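Local coordinates for protein acyl-CoA dehydrogenase (PDB 5LNX) that catalyses the FAD-dependent dehydrogenation of saturated acyl-CoA thioesters to 2,3-dehydroacyl-CoA, passing the electrons to an acceptor, at residues Ile153-Gly159 against Ser205-Leu210; Val87-Gly92 against His117-Phe121; Ala248-Ala252 against Ala321-Ala325. The contacts are given in a common frame with arbitrary orientation. Residues are numbered along the deposited sequence.

Interaction 1. Residues Ile153-Gly159 against Ser205-Leu210; sequences IFITNGG and SNTTEL. With FAD (flavin-adenine dinucleotide), chain S.
This antiparallel pairing in the beta domain of the acyl-CoA dehydrogenase fold borders the flavin. From extended Ile153, whose CA lies 4.4 Å from Glu209 CA, the chain turns a corner at Phe154 (phi/psi 53/50). The Phe154 ring (chi1 m) meets Tyr339 of the second subunit edge-to-face. Ile155 and Thr208 form a hydrogen-bonded pair: Ile155 N to Thr208 O 2.8 Å, Thr208 N to Ile155 O 3.0 Å. Apolar, beta-branched Ile155 (m, m) suits a buried strand position, its CG1 3.8 Å from Leu210 CD1. Thr156, in a non-hydrogen-bonded pair with Thr207 (CA-CA 4.5 Å), lies on the opposite face and uses chi1 m to give FAD N5 a hydrogen bond from OG1 of 2.8 Å; its small side chain fits beside the isoalloxazine. Ile155 to Gly158 also make a type II turn, with Asn157 at phi/psi 66/22, a conformation asparagine tolerates well. Gly158 suits its place because a CB there would strike Thr208 OG1. Asn206 O accepts from Gly158 N at 3.3 Å, and Asn206 ND2 donates to Gly158 O at 3.1 Å.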
loop_
_atom_site.group_PDB
_atom_site.type_symbol
_atom_site.label_atom_id
_atom_site.label_comp_id
_atom_site.label_asym_id
_atom_site.label_seq_id
_atom_site.Cartn_x
_atom_site.Cartn_y
_atom_site.Cartn_z
ATOM N N ILE D 153 -19.260 -9.462 -26.354
ATOM C CA ILE D 153 -18.878 -8.089 -25.982
ATOM C C ILE D 153 -17.366 -7.918 -25.760
ATOM O O ILE D 153 -16.614 -8.897 -25.623
ATOM C CB ILE D 153 -19.608 -7.583 -24.698
ATOM C CG1 ILE D 153 -19.480 -8.563 -23.533
ATOM C CG2 ILE D 153 -21.080 -7.311 -24.952
ATOM C CD1 ILE D 153 -19.768 -7.945 -22.177
ATOM N N PHE D 154 -16.936 -6.655 -25.831
ATOM C CA PHE D 154 -15.559 -6.217 -25.544
ATOM C C PHE D 154 -14.519 -6.983 -26.343
ATOM O O PHE D 154 -13.566 -7.480 -25.760
ATOM C CB PHE D 154 -15.239 -6.425 -24.066
ATOM C CG PHE D 154 -16.131 -5.674 -23.118
ATOM C CD1 PHE D 154 -16.513 -4.389 -23.383
ATOM C CD2 PHE D 154 -16.528 -6.257 -21.923
ATOM C CE1 PHE D 154 -17.325 -3.700 -22.502
ATOM C CE2 PHE D 154 -17.333 -5.584 -21.035
ATOM C CZ PHE D 154 -17.730 -4.297 -21.317
ATOM N N ILE D 155 -14.693 -7.104 -27.654
ATOM C CA ILE D 155 -13.844 -8.005 -28.465
ATOM C C ILE D 155 -12.692 -7.267 -29.135
ATOM O O ILE D 155 -12.878 -6.467 -30.057
ATOM C CB ILE D 155 -14.647 -8.763 -29.537
ATOM C CG1 ILE D 155 -15.800 -9.552 -28.899
ATOM C CG2 ILE D 155 -13.744 -9.704 -30.306
ATOM C CD1 ILE D 155 -15.369 -10.487 -27.793
ATOM N N THR D 156 -11.488 -7.529 -28.646
ATOM C CA THR D 156 -10.303 -6.859 -29.176
ATOM C C THR D 156 -10.216 -7.267 -30.634
ATOM O O THR D 156 -10.683 -8.343 -30.999
ATOM C CB THR D 156 -9.006 -7.289 -28.449
ATOM O OG1 THR D 156 -9.091 -6.966 -27.056
ATOM C CG2 THR D 156 -7.798 -6.589 -29.039
ATOM N N ASN D 157 -9.638 -6.390 -31.446
ATOM C CA ASN D 157 -9.425 -6.637 -32.882
ATOM C C ASN D 157 -10.745 -6.731 -33.680
ATOM O O ASN D 157 -10.797 -7.219 -34.813
ATOM C CB ASN D 157 -8.497 -7.846 -33.094
ATOM C CG ASN D 157 -7.038 -7.526 -32.754
ATOM O OD1 ASN D 157 -6.713 -6.415 -32.328
ATOM N ND2 ASN D 157 -6.164 -8.520 -32.888
ATOM N N GLY D 158 -11.781 -6.136 -33.095
ATOM C CA GLY D 158 -13.136 -6.189 -33.625
ATOM C C GLY D 158 -13.373 -5.312 -34.839
ATOM O O GLY D 158 -13.312 -4.093 -34.761
ATOM N N GLY D 159 -13.638 -5.952 -35.974
ATOM C CA GLY D 159 -13.905 -5.245 -37.234
ATOM C C GLY D 159 -12.674 -5.168 -38.120
ATOM O O GLY D 159 -12.773 -4.907 -39.325
ATOM N N SER D 205 -6.919 0.367 -30.366
ATOM C CA SER D 205 -7.193 -1.057 -30.437
ATOM C C SER D 205 -8.718 -1.244 -30.560
ATOM O O SER D 205 -9.429 -1.091 -29.583
ATOM C CB SER D 205 -6.656 -1.797 -29.225
ATOM O OG SER D 205 -7.160 -3.122 -29.232
ATOM N N ASN D 206 -9.221 -1.473 -31.766
ATOM C CA ASN D 206 -10.677 -1.709 -31.975
ATOM C C ASN D 206 -11.227 -2.714 -30.984
ATOM O O ASN D 206 -10.813 -3.861 -30.970
ATOM C CB ASN D 206 -10.934 -2.252 -33.387
ATOM C CG ASN D 206 -11.232 -1.154 -34.401
ATOM O OD1 ASN D 206 -10.941 0.018 -34.182
ATOM N ND2 ASN D 206 -11.755 -1.552 -35.552
ATOM N N THR D 207 -12.108 -2.254 -30.107
ATOM C CA THR D 207 -12.843 -3.169 -29.241
ATOM C C THR D 207 -14.348 -3.100 -29.556
ATOM O O THR D 207 -14.962 -2.027 -29.491
ATOM C CB THR D 207 -12.574 -2.896 -27.754
ATOM O OG1 THR D 207 -11.213 -2.509 -27.580
ATOM C CG2 THR D 207 -12.807 -4.151 -26.931
ATOM N N THR D 208 -14.930 -4.221 -29.962
ATOM C CA THR D 208 -16.347 -4.198 -30.420
ATOM C C THR D 208 -17.227 -5.296 -29.870
ATOM O O THR D 208 -16.765 -6.313 -29.339
ATOM C CB THR D 208 -16.507 -4.274 -31.950
ATOM O OG1 THR D 208 -16.467 -5.642 -32.364
ATOM C CG2 THR D 208 -15.402 -3.484 -32.664
ATOM N N GLU D 209 -18.517 -5.042 -30.015
ATOM C CA GLU D 209 -19.564 -6.055 -29.861
ATOM C C GLU D 209 -19.655 -6.912 -31.124
ATOM O O GLU D 209 -19.343 -6.461 -32.228
ATOM C CB GLU D 209 -20.908 -5.363 -29.601
ATOM C CG GLU D 209 -22.126 -6.268 -29.607
ATOM C CD GLU D 209 -23.400 -5.502 -29.910
ATOM O OE1 GLU D 209 -23.626 -5.112 -31.086
ATOM O OE2 GLU D 209 -24.183 -5.306 -28.961
ATOM N N LEU D 210 -20.088 -8.151 -30.945
ATOM C CA LEU D 210 -20.411 -9.039 -32.063
ATOM C C LEU D 210 -21.819 -9.572 -31.934
ATOM O O LEU D 210 -22.198 -10.105 -30.898
ATOM C CB LEU D 210 -19.436 -10.218 -32.124
ATOM C CG LEU D 210 -17.954 -9.842 -32.190
ATOM C CD1 LEU D 210 -17.089 -11.093 -32.129
ATOM C CD2 LEU D 210 -17.652 -9.047 -33.452
HETATM P PA FAD S . -17.070 -9.024 -14.215
HETATM O O1A FAD S . -16.251 -10.255 -14.565
HETATM O O2A FAD S . -18.540 -9.051 -13.955
HETATM O O5B FAD S . -16.374 -8.461 -12.877
HETATM C C5B FAD S . -16.680 -7.224 -12.251
HETATM C C4B FAD S . -15.701 -7.098 -11.085
HETATM O O4B FAD S . -16.078 -8.079 -10.149
HETATM C C3B FAD S . -14.262 -7.382 -11.489
HETATM O O3B FAD S . -13.342 -6.598 -10.719
HETATM C C2B FAD S . -14.052 -8.826 -11.134
HETATM O O2B FAD S . -12.758 -9.023 -10.592
HETATM C C1B FAD S . -15.039 -9.024 -10.027
HETATM N N9A FAD S . -15.609 -10.357 -9.899
HETATM C C8A FAD S . -16.699 -10.877 -10.508
HETATM N N7A FAD S . -16.943 -12.134 -10.024
HETATM C C5A FAD S . -15.983 -12.409 -9.103
HETATM C C6A FAD S . -15.623 -13.497 -8.189
HETATM N N6A FAD S . -16.319 -14.642 -8.149
HETATM N N1A FAD S . -14.570 -13.318 -7.362
HETATM C C2A FAD S . -13.825 -12.203 -7.317
HETATM N N3A FAD S . -14.095 -11.174 -8.125
HETATM C C4A FAD S . -15.132 -11.213 -9.002
HETATM N N1 FAD S . -13.087 -10.561 -23.949
HETATM C C2 FAD S . -12.801 -11.512 -24.870
HETATM O O2 FAD S . -13.458 -12.560 -24.833
HETATM N N3 FAD S . -11.841 -11.383 -25.811
HETATM C C4 FAD S . -11.095 -10.276 -25.907
HETATM O O4 FAD S . -10.206 -10.155 -26.786
HETATM C C4X FAD S . -11.363 -9.185 -24.949
HETATM N N5 FAD S . -10.650 -8.039 -24.992
HETATM C C5X FAD S . -10.913 -7.033 -24.127
HETATM C C6 FAD S . -10.212 -5.864 -24.278
HETATM C C7 FAD S . -10.393 -4.811 -23.418
HETATM C C7M FAD S . -9.478 -3.628 -23.617
HETATM C C8 FAD S . -11.419 -4.927 -22.347
HETATM C C8M FAD S . -11.697 -3.827 -21.357
HETATM C C9 FAD S . -12.150 -6.082 -22.222
HETATM C C9A FAD S . -11.953 -7.160 -23.075
HETATM N N10 FAD S . -12.738 -8.357 -23.012
HETATM C C10 FAD S . -12.431 -9.391 -23.931
HETATM C "C1'" FAD S . -13.736 -8.575 -21.954
HETATM C "C2'" FAD S . -12.995 -8.891 -20.634
HETATM O "O2'" FAD S . -12.256 -10.127 -20.646
HETATM C "C3'" FAD S . -13.959 -8.850 -19.456
HETATM O "O3'" FAD S . -14.201 -7.482 -19.134
HETATM C "C4'" FAD S . -13.416 -9.625 -18.264
HETATM O "O4'" FAD S . -13.388 -11.026 -18.587
HETATM C "C5'" FAD S . -14.226 -9.376 -16.967
HETATM O "O5'" FAD S . -15.642 -9.552 -17.051
HETATM P P FAD S . -16.715 -8.332 -16.892
HETATM O O1P FAD S . -18.140 -8.843 -17.007
HETATM O O2P FAD S . -16.295 -7.200 -17.790
HETATM O O3P FAD S . -16.760 -7.895 -15.336
#

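Interaction 2. Residues Val87-Gly92 against His117-Phe121; sequences VHTSVG and HLGAF
The last turn of helix 79-90, in the alpha-helical N-terminal domain, packs here on strand 119-120, the edge strand beside 163-169 in the beta domain. His88, Phe121 and Val91 bury the most surface. The CA-CB bond of His88 points sideways; with chi1 t and chi2 96° the ring lies against the backbone of His117-Gly119. Its ND1 accepts a weak hydrogen bond from Gly119 N at 3.3 Å and lies 3.7 Å from Leu118 CD1, while at the ring edge CE1 is 3.3 Å from His117 O. Imidazole suits the place because NE2 also reaches Met49 O and Leu112 O, weakly. Val91, the first residue to leave helical angles (-127/-12), turns its side chain toward Phe121, a residue of the FAD pocket with chi1 t. The centroid of the Phe121 ring lies 3.8 Å from Val91 CB in a CH-pi contact, a compact beta-branched group covering one flat face. The backbones come closest at Gly92 and Gly119, CA to CA 4.3 Å; a CB on Gly92 would clash with Gly119 C. Gly92 CA comes to 3.6 Å from Ala120 O.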
loop_
_atom_site.group_PDB
_atom_site.type_symbol
_atom_site.label_atom_id
_atom_site.label_comp_id
_atom_site.label_asym_id
_atom_site.label_seq_id
_atom_site.Cartn_x
_atom_site.Cartn_y
_atom_site.Cartn_z
ATOM N N VAL D 87 -3.234 -10.669 -28.683
ATOM C CA VAL D 87 -4.484 -11.361 -28.925
ATOM C C VAL D 87 -4.353 -12.159 -30.217
ATOM O O VAL D 87 -4.633 -13.362 -30.249
ATOM C CB VAL D 87 -5.674 -10.379 -28.999
ATOM C CG1 VAL D 87 -6.870 -11.024 -29.674
ATOM C CG2 VAL D 87 -6.059 -9.918 -27.596
ATOM N N HIS D 88 -3.922 -11.475 -31.269
ATOM C CA HIS D 88 -3.818 -12.070 -32.615
ATOM C C HIS D 88 -3.200 -13.444 -32.536
ATOM O O HIS D 88 -3.735 -14.418 -33.067
ATOM C CB HIS D 88 -3.003 -11.151 -33.546
ATOM C CG HIS D 88 -2.467 -11.820 -34.772
ATOM N ND1 HIS D 88 -3.111 -11.773 -35.985
ATOM C CD2 HIS D 88 -1.309 -12.492 -34.992
ATOM C CE1 HIS D 88 -2.407 -12.433 -36.890
ATOM N NE2 HIS D 88 -1.302 -12.872 -36.315
ATOM N N THR D 89 -2.061 -13.515 -31.869
ATOM C CA THR D 89 -1.252 -14.748 -31.821
ATOM C C THR D 89 -1.689 -15.790 -30.821
ATOM O O THR D 89 -1.873 -16.945 -31.168
ATOM C CB THR D 89 0.193 -14.408 -31.459
ATOM O OG1 THR D 89 0.587 -13.271 -32.230
ATOM C CG2 THR D 89 1.126 -15.583 -31.702
ATOM N N SER D 90 -1.820 -15.352 -29.575
ATOM C CA SER D 90 -1.934 -16.221 -28.421
ATOM C C SER D 90 -3.341 -16.844 -28.292
ATOM O O SER D 90 -3.523 -17.935 -27.739
ATOM C CB SER D 90 -1.623 -15.370 -27.198
ATOM O OG SER D 90 -2.668 -14.436 -26.986
ATOM N N VAL D 91 -4.338 -16.078 -28.711
ATOM C CA VAL D 91 -5.740 -16.516 -28.645
ATOM C C VAL D 91 -6.522 -16.417 -29.974
ATOM O O VAL D 91 -7.606 -16.980 -30.092
ATOM C CB VAL D 91 -6.498 -15.772 -27.539
ATOM C CG1 VAL D 91 -5.888 -16.106 -26.186
ATOM C CG2 VAL D 91 -6.517 -14.269 -27.785
ATOM N N GLY D 92 -5.955 -15.739 -30.969
ATOM C CA GLY D 92 -6.509 -15.722 -32.324
ATOM C C GLY D 92 -5.926 -16.762 -33.270
ATOM O O GLY D 92 -6.586 -17.191 -34.209
ATOM N N HIS D 117 -3.919 -11.906 -42.745
ATOM C CA HIS D 117 -5.118 -12.025 -41.913
ATOM C C HIS D 117 -4.871 -11.735 -40.442
ATOM O O HIS D 117 -3.824 -12.067 -39.896
ATOM C CB HIS D 117 -5.685 -13.429 -41.999
ATOM C CG HIS D 117 -6.595 -13.650 -43.162
ATOM N ND1 HIS D 117 -7.325 -14.807 -43.308
ATOM C CD2 HIS D 117 -6.920 -12.862 -44.210
ATOM C CE1 HIS D 117 -8.040 -14.737 -44.417
ATOM N NE2 HIS D 117 -7.819 -13.562 -44.978
ATOM N N LEU D 118 -5.870 -11.124 -39.821
ATOM C CA LEU D 118 -5.830 -10.717 -38.417
ATOM C C LEU D 118 -6.833 -11.506 -37.558
ATOM O O LEU D 118 -7.989 -11.737 -37.954
ATOM C CB LEU D 118 -6.147 -9.224 -38.275
ATOM C CG LEU D 118 -6.042 -8.668 -36.842
ATOM C CD1 LEU D 118 -4.589 -8.443 -36.466
ATOM C CD2 LEU D 118 -6.859 -7.389 -36.665
ATOM N N GLY D 119 -6.405 -11.801 -36.333
ATOM C CA GLY D 119 -7.056 -12.760 -35.454
ATOM C C GLY D 119 -7.752 -12.108 -34.270
ATOM O O GLY D 119 -7.316 -11.083 -33.753
ATOM N N ALA D 120 -8.806 -12.767 -33.799
ATOM C CA ALA D 120 -9.604 -12.269 -32.698
ATOM C C ALA D 120 -10.053 -13.476 -31.867
ATOM O O ALA D 120 -9.939 -14.601 -32.330
ATOM C CB ALA D 120 -10.820 -11.554 -33.226
ATOM N N PHE D 121 -10.658 -13.213 -30.706
ATOM C CA PHE D 121 -10.927 -14.260 -29.655
ATOM C C PHE D 121 -12.301 -14.511 -29.067
ATOM O O PHE D 121 -12.535 -15.546 -28.436
ATOM C CB PHE D 121 -9.846 -14.151 -28.571
ATOM C CG PHE D 121 -10.010 -15.102 -27.426
ATOM C CD1 PHE D 121 -9.809 -16.465 -27.607
ATOM C CD2 PHE D 121 -10.318 -14.625 -26.154
ATOM C CE1 PHE D 121 -9.885 -17.334 -26.535
ATOM C CE2 PHE D 121 -10.424 -15.498 -25.079
ATOM C CZ PHE D 121 -10.202 -16.855 -25.270
#

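Interaction 3. Residues Ala248-Ala252 against Ala321-Ala325; sequences ALGIA and ASDAA
In the C-terminal helical domain, segments 248-252 and 321-325, on helices 229-265 and 311-326, run roughly parallel. Their local axes come within 8.3 Å at a signed crossing angle of 24°, an alanine-lined approach in which methyl groups are the bumps and the gaps between neighbouring residues the hollows. Both segments are regular alpha helix, with Ala248 CA 5.0 Å from Ser322 CA and Ala252 CA 4.6 Å from Ala325 CA. The Ala248 methyl presses onto the opposing backbone between Ala321 and Ser322, its CB 3.4 Å from Ala321 C and 3.5 Å from Ser322 N, and touches Ala321 CB at 3.6 Å. In return Ala325 fills the hollow bordered by Ala248, Ile251 and Ala252: its CB is 4.1 Å from Ala248 CB, 4.2 Å from Ile251 CG2 and 4.2 Å from Ala252 CB. Alanine suits these positions, since a longer side chain would push the backbones apart. Ser322 points away, and its OG is bound to Lys318 O within its own helix. The tightest approach puts Ala325 CB 3.2 Å from Ala248 O.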
loop_
_atom_site.group_PDB
_atom_site.type_symbol
_atom_site.label_atom_id
_atom_site.label_comp_id
_atom_site.label_asym_id
_atom_site.label_seq_id
_atom_site.Cartn_x
_atom_site.Cartn_y
_atom_site.Cartn_z
ATOM N N ALA D 248 2.000 -5.065 -19.496
ATOM C CA ALA D 248 2.070 -4.275 -18.246
ATOM C C ALA D 248 3.507 -3.868 -17.887
ATOM O O ALA D 248 3.739 -2.827 -17.278
ATOM C CB ALA D 248 1.479 -5.066 -17.097
ATOM N N LEU D 249 4.441 -4.747 -18.238
ATOM C CA LEU D 249 5.856 -4.568 -17.994
ATOM C C LEU D 249 6.375 -3.401 -18.846
ATOM O O LEU D 249 6.883 -2.399 -18.327
ATOM C CB LEU D 249 6.604 -5.864 -18.341
ATOM C CG LEU D 249 8.126 -5.883 -18.132
ATOM C CD1 LEU D 249 8.507 -5.529 -16.696
ATOM C CD2 LEU D 249 8.695 -7.242 -18.511
ATOM N N GLY D 250 6.175 -3.526 -20.156
ATOM C CA GLY D 250 6.507 -2.471 -21.124
ATOM C C GLY D 250 5.914 -1.135 -20.713
ATOM O O GLY D 250 6.601 -0.117 -20.676
ATOM N N ILE D 251 4.622 -1.130 -20.403
ATOM C CA ILE D 251 3.988 0.102 -19.896
ATOM C C ILE D 251 4.829 0.693 -18.754
ATOM O O ILE D 251 5.084 1.880 -18.717
ATOM C CB ILE D 251 2.564 -0.142 -19.390
ATOM C CG1 ILE D 251 1.610 -0.327 -20.558
ATOM C CG2 ILE D 251 2.087 1.038 -18.558
ATOM C CD1 ILE D 251 0.273 -0.938 -20.172
ATOM N N ALA D 252 5.211 -0.165 -17.808
ATOM C CA ALA D 252 5.823 0.283 -16.554
ATOM C C ALA D 252 7.239 0.828 -16.799
ATOM O O ALA D 252 7.686 1.761 -16.132
ATOM C CB ALA D 252 5.882 -0.852 -15.563
ATOM N N ALA D 321 2.675 -7.467 -12.549
ATOM C CA ALA D 321 3.031 -6.471 -13.567
ATOM C C ALA D 321 1.921 -5.443 -13.739
ATOM O O ALA D 321 2.174 -4.235 -13.720
ATOM C CB ALA D 321 3.344 -7.157 -14.884
ATOM N N SER D 322 0.684 -5.920 -13.818
ATOM C CA SER D 322 -0.480 -5.038 -14.002
ATOM C C SER D 322 -0.581 -4.010 -12.877
ATOM O O SER D 322 -0.658 -2.816 -13.119
ATOM C CB SER D 322 -1.793 -5.849 -14.131
ATOM O OG SER D 322 -2.076 -6.649 -12.990
ATOM N N ASP D 323 -0.608 -4.483 -11.648
ATOM C CA ASP D 323 -0.718 -3.604 -10.477
ATOM C C ASP D 323 0.468 -2.657 -10.383
ATOM O O ASP D 323 0.330 -1.504 -10.018
ATOM C CB ASP D 323 -0.791 -4.429 -9.176
ATOM C CG ASP D 323 -2.128 -5.130 -9.004
ATOM O OD1 ASP D 323 -3.016 -4.920 -9.846
ATOM O OD2 ASP D 323 -2.294 -5.858 -8.007
ATOM N N ALA D 324 1.641 -3.203 -10.647
ATOM C CA ALA D 324 2.893 -2.438 -10.629
ATOM C C ALA D 324 2.838 -1.314 -11.646
ATOM O O ALA D 324 3.350 -0.219 -11.427
ATOM C CB ALA D 324 4.092 -3.356 -10.903
ATOM N N ALA D 325 2.229 -1.617 -12.773
ATOM C CA ALA D 325 2.175 -0.694 -13.906
ATOM C C ALA D 325 1.244 0.471 -13.613
ATOM O O ALA D 325 1.579 1.632 -13.840
ATOM C CB ALA D 325 1.726 -1.442 -15.153
#

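How the interactions relate
Along the chain the contacts close in series: interaction 2, then 1, then 3. Interactions 1 and 2 have centres 12 Å apart and touch directly: Asn157 ND2 reaches Gly119 O at 2.9 Å, a probable hydrogen bond, and Thr156 CG2 packs on Val87 CG2 at 4.0 Å. The end of helix 79-90, strand 119-120 and the paired strands 145-156 and 207-212 thus join the N-terminal helices to the beta domain beside the flavin, to which both contacts contribute pocket residues. Interaction 3 belongs to the C-terminal helices; its centre is about 23 Å from that of interaction 1 and 22 Å from that of interaction 2. Helix 229-265 nevertheless spans the gap, its Leu237 touching Phe121 of interaction 2.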